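Local coordinates for protein leucine aminopeptidase (Legionella pneumophila, PDB 5GNE) that probably removes N-terminal residues from peptides as a zinc-dependent aminopeptidase of the M28 family, at residues 6-20 and 27-40. Residues are numbered along the deposited sequence; the frame is centred on the assembly and turned at random.
Sequences EEDRIIVSNCLYEQL and IAQSDHFSFIAIPI
Ser34 OG, on the inner strand 33-38 of a four-stranded antiparallel sheet, sits between two amides: it donates to Asn14 OD1 at 2.7 Å and accepts from Gln29 NE2, with the OG lying in the plane of the Gln29 amide. Asn14 is the first residue of helix 14-20, just past strand 8-13, and its side chain joins that helix start to the turn linking strands 25-29 and 33-38. Asn14 N donates to His32 O at 2.7 Å. Asn14 CG is turned beside that N, opposite the carbonyl carbon (chi1 -74°), and from there Asn14 ND2 reaches Ser30 O at 3.0 Å, nearly straight at 165°; a weak, bent bond runs to Asp31 O. Ser30 OG braces the same turn from inside, taking the N-H of both His32 and Phe33. Ser13 N-caps the helix, its OG accepting from Leu16 N and also hydrogen-bonded to Cys55 O; next door, Cys15 forms a disulfide with Cys55, tying the helix start to the end of helix 42-55.

Between strands 8-13 and 33-38, paired backbone bonds join Asp8 to Ile38, Ile10 to Ile36 and Val12 to Ser34. The side chains of these residues share one face of the sheet, where helix 14-20 folds over strand 33-38: Tyr17 CD1 meets Ile36 CG2 at 3.8 Å and Leu20 CD2 meets Ile38 CD1 at 3.9 Å. On the opposite face Phe35, backed by helix 75-81, has Ile27 CD1 over one side of its ring, and its CD1 touches Ile11 CG1. Toward Ile40, the two carboxylate oxygens of Asp8 have different partners: OD1 forms a salt bridge with Lys167, while OD2 takes a weak bond from Ile40 N, 3.4 Å long.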
loop_
_atom_site.group_PDB
_atom_site.type_symbol
_atom_site.label_atom_id
_atom_site.label_comp_id
_atom_site.label_asym_id
_atom_site.label_seq_id
_atom_site.Cartn_x
_atom_site.Cartn_y
_atom_site.Cartn_z
ATOM N N GLU A 6 2.186 23.224 11.832
ATOM C CA GLU A 6 2.466 24.109 10.698
ATOM C C GLU A 6 3.521 23.559 9.733
ATOM O O GLU A 6 3.278 23.420 8.529
ATOM C CB GLU A 6 2.907 25.493 11.207
ATOM C CG GLU A 6 3.836 26.250 10.250
ATOM C CD GLU A 6 3.105 27.129 9.266
ATOM O OE1 GLU A 6 1.867 27.232 9.374
ATOM O OE2 GLU A 6 3.767 27.695 8.366
ATOM N N GLU A 7 4.689 23.227 10.264
ATOM C CA GLU A 7 5.753 22.738 9.417
ATOM C C GLU A 7 5.846 21.246 9.393
ATOM O O GLU A 7 5.845 20.591 10.432
ATOM C CB GLU A 7 7.101 23.299 9.835
ATOM C CG GLU A 7 7.302 24.710 9.411
ATOM C CD GLU A 7 8.753 25.010 9.194
ATOM O OE1 GLU A 7 9.507 25.006 10.195
ATOM O OE2 GLU A 7 9.137 25.210 8.019
ATOM N N ASP A 8 5.990 20.714 8.190
ATOM C CA ASP A 8 6.172 19.296 8.035
ATOM C C ASP A 8 7.640 18.983 8.144
ATOM O O ASP A 8 8.496 19.756 7.708
ATOM C CB ASP A 8 5.631 18.821 6.691
ATOM C CG ASP A 8 4.151 19.081 6.545
ATOM O OD1 ASP A 8 3.370 18.271 7.073
ATOM O OD2 ASP A 8 3.768 20.100 5.927
ATOM N N ARG A 9 7.928 17.849 8.759
ATOM C CA ARG A 9 9.281 17.365 8.767
ATOM C C ARG A 9 9.341 16.129 7.897
ATOM O O ARG A 9 8.678 15.120 8.161
ATOM C CB ARG A 9 9.758 17.093 10.193
ATOM C CG ARG A 9 9.828 18.378 11.015
ATOM C CD ARG A 9 10.429 18.144 12.404
ATOM N NE ARG A 9 9.478 17.526 13.312
ATOM C CZ ARG A 9 9.748 17.287 14.582
ATOM N NH1 ARG A 9 10.950 17.596 15.055
ATOM N NH2 ARG A 9 8.834 16.734 15.368
ATOM N N ILE A 10 10.140 16.216 6.838
ATOM C CA ILE A 10 10.160 15.162 5.822
ATOM C C ILE A 10 11.581 14.826 5.456
ATOM O O ILE A 10 12.498 15.628 5.658
ATOM C CB ILE A 10 9.412 15.559 4.540
ATOM C CG1 ILE A 10 10.110 16.717 3.828
ATOM C CG2 ILE A 10 7.995 15.991 4.836
ATOM C CD1 ILE A 10 9.391 17.095 2.546
ATOM N N ILE A 11 11.754 13.621 4.920
ATOM C CA ILE A 11 13.051 13.182 4.434
ATOM C C ILE A 11 12.990 13.113 2.915
ATOM O O ILE A 11 12.069 12.535 2.349
ATOM C CB ILE A 11 13.442 11.830 5.042
ATOM C CG1 ILE A 11 13.696 12.021 6.544
ATOM C CG2 ILE A 11 14.683 11.250 4.359
ATOM C CD1 ILE A 11 13.828 10.721 7.272
ATOM N N VAL A 12 13.930 13.779 2.261
ATOM C CA VAL A 12 14.019 13.804 0.801
ATOM C C VAL A 12 15.413 13.473 0.288
ATOM O O VAL A 12 16.393 13.659 0.976
ATOM C CB VAL A 12 13.630 15.167 0.262
ATOM C CG1 VAL A 12 12.166 15.450 0.613
ATOM C CG2 VAL A 12 14.557 16.221 0.861
ATOM N N SER A 13 15.501 12.999 -0.951
ATOM C CA SER A 13 16.811 12.842 -1.613
ATOM C C SER A 13 17.495 14.198 -1.697
ATOM O O SER A 13 16.835 15.245 -1.767
ATOM C CB SER A 13 16.667 12.292 -3.008
ATOM O OG SER A 13 16.108 13.319 -3.810
ATOM N N ASN A 14 18.814 14.203 -1.680
ATOM C CA ASN A 14 19.507 15.470 -1.871
ATOM C C ASN A 14 19.104 16.166 -3.166
ATOM O O ASN A 14 19.051 17.397 -3.239
ATOM C CB ASN A 14 21.002 15.256 -1.753
ATOM C CG ASN A 14 21.418 15.026 -0.303
ATOM O OD1 ASN A 14 20.648 15.321 0.620
ATOM N ND2 ASN A 14 22.594 14.482 -0.090
ATOM N N CYS A 15 18.754 15.368 -4.164
ATOM C CA CYS A 15 18.213 15.867 -5.416
ATOM C C CYS A 15 17.022 16.780 -5.189
ATOM O O CYS A 15 16.977 17.910 -5.639
ATOM C CB CYS A 15 17.815 14.690 -6.320
ATOM S SG CYS A 15 17.241 15.152 -7.949
ATOM N N LEU A 16 16.040 16.273 -4.478
ATOM C CA LEU A 16 14.848 17.048 -4.172
ATOM C C LEU A 16 15.184 18.220 -3.243
ATOM O O LEU A 16 14.621 19.304 -3.374
ATOM C CB LEU A 16 13.817 16.139 -3.541
ATOM C CG LEU A 16 12.346 16.530 -3.522
ATOM C CD1 LEU A 16 12.020 17.247 -4.816
ATOM C CD2 LEU A 16 11.521 15.256 -3.348
ATOM N N TYR A 17 16.121 18.023 -2.321
ATOM C CA TYR A 17 16.484 19.113 -1.413
ATOM C C TYR A 17 16.927 20.366 -2.158
ATOM O O TYR A 17 16.502 21.475 -1.819
ATOM C CB TYR A 17 17.585 18.704 -0.447
ATOM C CG TYR A 17 18.061 19.874 0.385
ATOM C CD1 TYR A 17 17.194 20.508 1.281
ATOM C CD2 TYR A 17 19.363 20.368 0.272
ATOM C CE1 TYR A 17 17.610 21.601 2.053
ATOM C CE2 TYR A 17 19.794 21.466 1.048
ATOM C CZ TYR A 17 18.908 22.069 1.932
ATOM O OH TYR A 17 19.307 23.146 2.710
ATOM N N GLU A 18 17.790 20.195 -3.160
ATOM C CA GLU A 18 18.322 21.348 -3.880
ATOM C C GLU A 18 17.215 22.130 -4.574
ATOM O O GLU A 18 17.344 23.335 -4.776
ATOM C CB GLU A 18 19.388 20.918 -4.891
ATOM C CG GLU A 18 20.598 20.296 -4.213
ATOM C CD GLU A 18 21.369 21.295 -3.351
ATOM O OE1 GLU A 18 21.399 22.484 -3.709
ATOM O OE2 GLU A 18 21.955 20.895 -2.328
ATOM N N GLN A 19 16.124 21.452 -4.922
ATOM C CA GLN A 19 14.939 22.125 -5.463
ATOM C C GLN A 19 14.084 22.815 -4.380
ATOM O O GLN A 19 13.172 23.577 -4.695
ATOM C CB GLN A 19 14.054 21.123 -6.225
ATOM C CG GLN A 19 14.728 20.432 -7.410
ATOM C CD GLN A 19 15.367 21.415 -8.360
ATOM O OE1 GLN A 19 14.748 22.405 -8.753
ATOM N NE2 GLN A 19 16.636 21.184 -8.685
ATOM N N LEU A 20 14.350 22.530 -3.112
ATOM C CA LEU A 20 13.489 23.018 -2.031
ATOM C C LEU A 20 14.221 23.910 -1.042
ATOM O O LEU A 20 13.601 24.440 -0.113
ATOM C CB LEU A 20 12.852 21.851 -1.263
ATOM C CG LEU A 20 11.852 21.015 -2.046
ATOM C CD1 LEU A 20 11.468 19.786 -1.247
ATOM C CD2 LEU A 20 10.643 21.850 -2.380
ATOM N N ILE A 27 17.607 20.179 8.756
ATOM C CA ILE A 27 17.849 19.708 10.115
ATOM C C ILE A 27 19.079 18.791 10.191
ATOM O O ILE A 27 19.936 18.971 11.028
ATOM C CB ILE A 27 16.625 18.950 10.679
ATOM C CG1 ILE A 27 15.399 19.857 10.738
ATOM C CG2 ILE A 27 16.942 18.387 12.059
ATOM C CD1 ILE A 27 14.062 19.082 10.809
ATOM N N ALA A 28 19.141 17.798 9.313
ATOM C CA ALA A 28 20.269 16.878 9.225
ATOM C C ALA A 28 20.437 16.503 7.765
ATOM O O ALA A 28 19.495 16.599 6.989
ATOM C CB ALA A 28 20.045 15.642 10.076
ATOM N N GLN A 29 21.646 16.113 7.387
ATOM C CA GLN A 29 21.957 15.756 6.014
ATOM C C GLN A 29 22.990 14.663 5.927
ATOM O O GLN A 29 23.867 14.603 6.755
ATOM C CB GLN A 29 22.455 16.974 5.246
ATOM C CG GLN A 29 22.309 16.845 3.726
ATOM C CD GLN A 29 22.602 18.144 3.024
ATOM O OE1 GLN A 29 23.696 18.691 3.153
ATOM N NE2 GLN A 29 21.619 18.655 2.280
ATOM N N SER A 30 22.859 13.786 4.930
ATOM C CA SER A 30 23.855 12.746 4.634
ATOM C C SER A 30 24.376 12.943 3.209
ATOM O O SER A 30 24.001 13.888 2.542
ATOM C CB SER A 30 23.252 11.347 4.783
ATOM O OG SER A 30 22.344 11.050 3.707
ATOM N N ASP A 31 25.243 12.068 2.726
ATOM C CA ASP A 31 25.715 12.205 1.352
ATOM C C ASP A 31 24.547 12.109 0.335
ATOM O O ASP A 31 24.654 12.660 -0.756
ATOM C CB ASP A 31 26.845 11.211 1.042
ATOM C CG ASP A 31 26.440 9.765 1.202
ATOM O OD1 ASP A 31 25.495 9.479 1.959
ATOM O OD2 ASP A 31 27.115 8.902 0.596
ATOM N N HIS A 32 23.462 11.406 0.680
ATOM C CA HIS A 32 22.346 11.191 -0.263
ATOM C C HIS A 32 20.973 11.781 0.142
ATOM O O HIS A 32 20.147 12.068 -0.733
ATOM C CB HIS A 32 22.159 9.696 -0.514
ATOM C CG HIS A 32 23.356 9.043 -1.135
ATOM N ND1 HIS A 32 23.874 9.450 -2.347
ATOM C CD2 HIS A 32 24.113 7.994 -0.733
ATOM C CE1 HIS A 32 24.917 8.695 -2.651
ATOM N NE2 HIS A 32 25.079 7.803 -1.692
ATOM N N PHE A 33 20.722 11.991 1.435
ATOM C CA PHE A 33 19.401 12.456 1.860
ATOM C C PHE A 33 19.477 13.626 2.828
ATOM O O PHE A 33 20.518 13.843 3.498
ATOM C CB PHE A 33 18.589 11.309 2.489
ATOM C CG PHE A 33 18.296 10.177 1.531
ATOM C CD1 PHE A 33 17.181 10.208 0.717
ATOM C CD2 PHE A 33 19.162 9.103 1.421
ATOM C CE1 PHE A 33 16.919 9.174 -0.181
ATOM C CE2 PHE A 33 18.918 8.064 0.525
ATOM C CZ PHE A 33 17.792 8.100 -0.278
ATOM N N SER A 34 18.376 14.379 2.868
ATOM C CA SER A 34 18.187 15.492 3.792
ATOM C C SER A 34 16.928 15.352 4.640
ATOM O O SER A 34 15.875 14.941 4.140
ATOM C CB SER A 34 18.128 16.811 3.022
ATOM O OG SER A 34 19.345 16.996 2.298
ATOM N N PHE A 35 17.051 15.692 5.918
ATOM C CA PHE A 35 15.929 15.730 6.839
ATOM C C PHE A 35 15.569 17.188 7.044
ATOM O O PHE A 35 16.384 17.964 7.549
ATOM C CB PHE A 35 16.285 15.049 8.167
ATOM C CG PHE A 35 15.196 15.119 9.212
ATOM C CD1 PHE A 35 13.869 14.930 8.863
ATOM C CD2 PHE A 35 15.510 15.319 10.554
ATOM C CE1 PHE A 35 12.866 14.964 9.822
ATOM C CE2 PHE A 35 14.502 15.377 11.541
ATOM C CZ PHE A 35 13.187 15.196 11.178
ATOM N N ILE A 36 14.384 17.592 6.604
ATOM C CA ILE A 36 14.068 19.014 6.562
ATOM C C ILE A 36 12.723 19.379 7.157
ATOM O O ILE A 36 11.829 18.552 7.321
ATOM C CB ILE A 36 14.088 19.561 5.116
ATOM C CG1 ILE A 36 13.032 18.865 4.261
ATOM C CG2 ILE A 36 15.469 19.407 4.491
ATOM C CD1 ILE A 36 12.859 19.504 2.840
ATOM N N ALA A 37 12.597 20.656 7.480
ATOM C CA ALA A 37 11.322 21.209 7.873
ATOM C C ALA A 37 10.892 22.195 6.802
ATOM O O ALA A 37 11.652 23.084 6.411
ATOM C CB ALA A 37 11.423 21.885 9.239
ATOM N N ILE A 38 9.671 22.022 6.319
ATOM C CA ILE A 38 9.184 22.814 5.211
ATOM C C ILE A 38 7.663 22.824 5.305
ATOM O O ILE A 38 7.034 21.796 5.555
ATOM C CB ILE A 38 9.675 22.260 3.826
ATOM C CG1 ILE A 38 9.421 23.282 2.709
ATOM C CG2 ILE A 38 9.042 20.900 3.478
ATOM C CD1 ILE A 38 9.855 22.798 1.348
ATOM N N PRO A 39 7.063 24.005 5.166
ATOM C CA PRO A 39 5.610 24.015 5.234
ATOM C C PRO A 39 5.076 23.717 3.847
ATOM O O PRO A 39 5.169 24.549 2.946
ATOM C CB PRO A 39 5.291 25.431 5.718
ATOM C CG PRO A 39 6.524 26.257 5.360
ATOM C CD PRO A 39 7.601 25.338 4.855
ATOM N N ILE A 40 4.561 22.508 3.672
ATOM C CA ILE A 40 4.068 22.071 2.381
ATOM C C ILE A 40 2.758 22.781 2.019
ATOM O O ILE A 40 1.720 22.533 2.628
ATOM C CB ILE A 40 3.849 20.559 2.369
ATOM C CG1 ILE A 40 5.164 19.850 2.693
ATOM C CG2 ILE A 40 3.271 20.111 0.999
ATOM C CD1 ILE A 40 5.038 18.346 2.841
#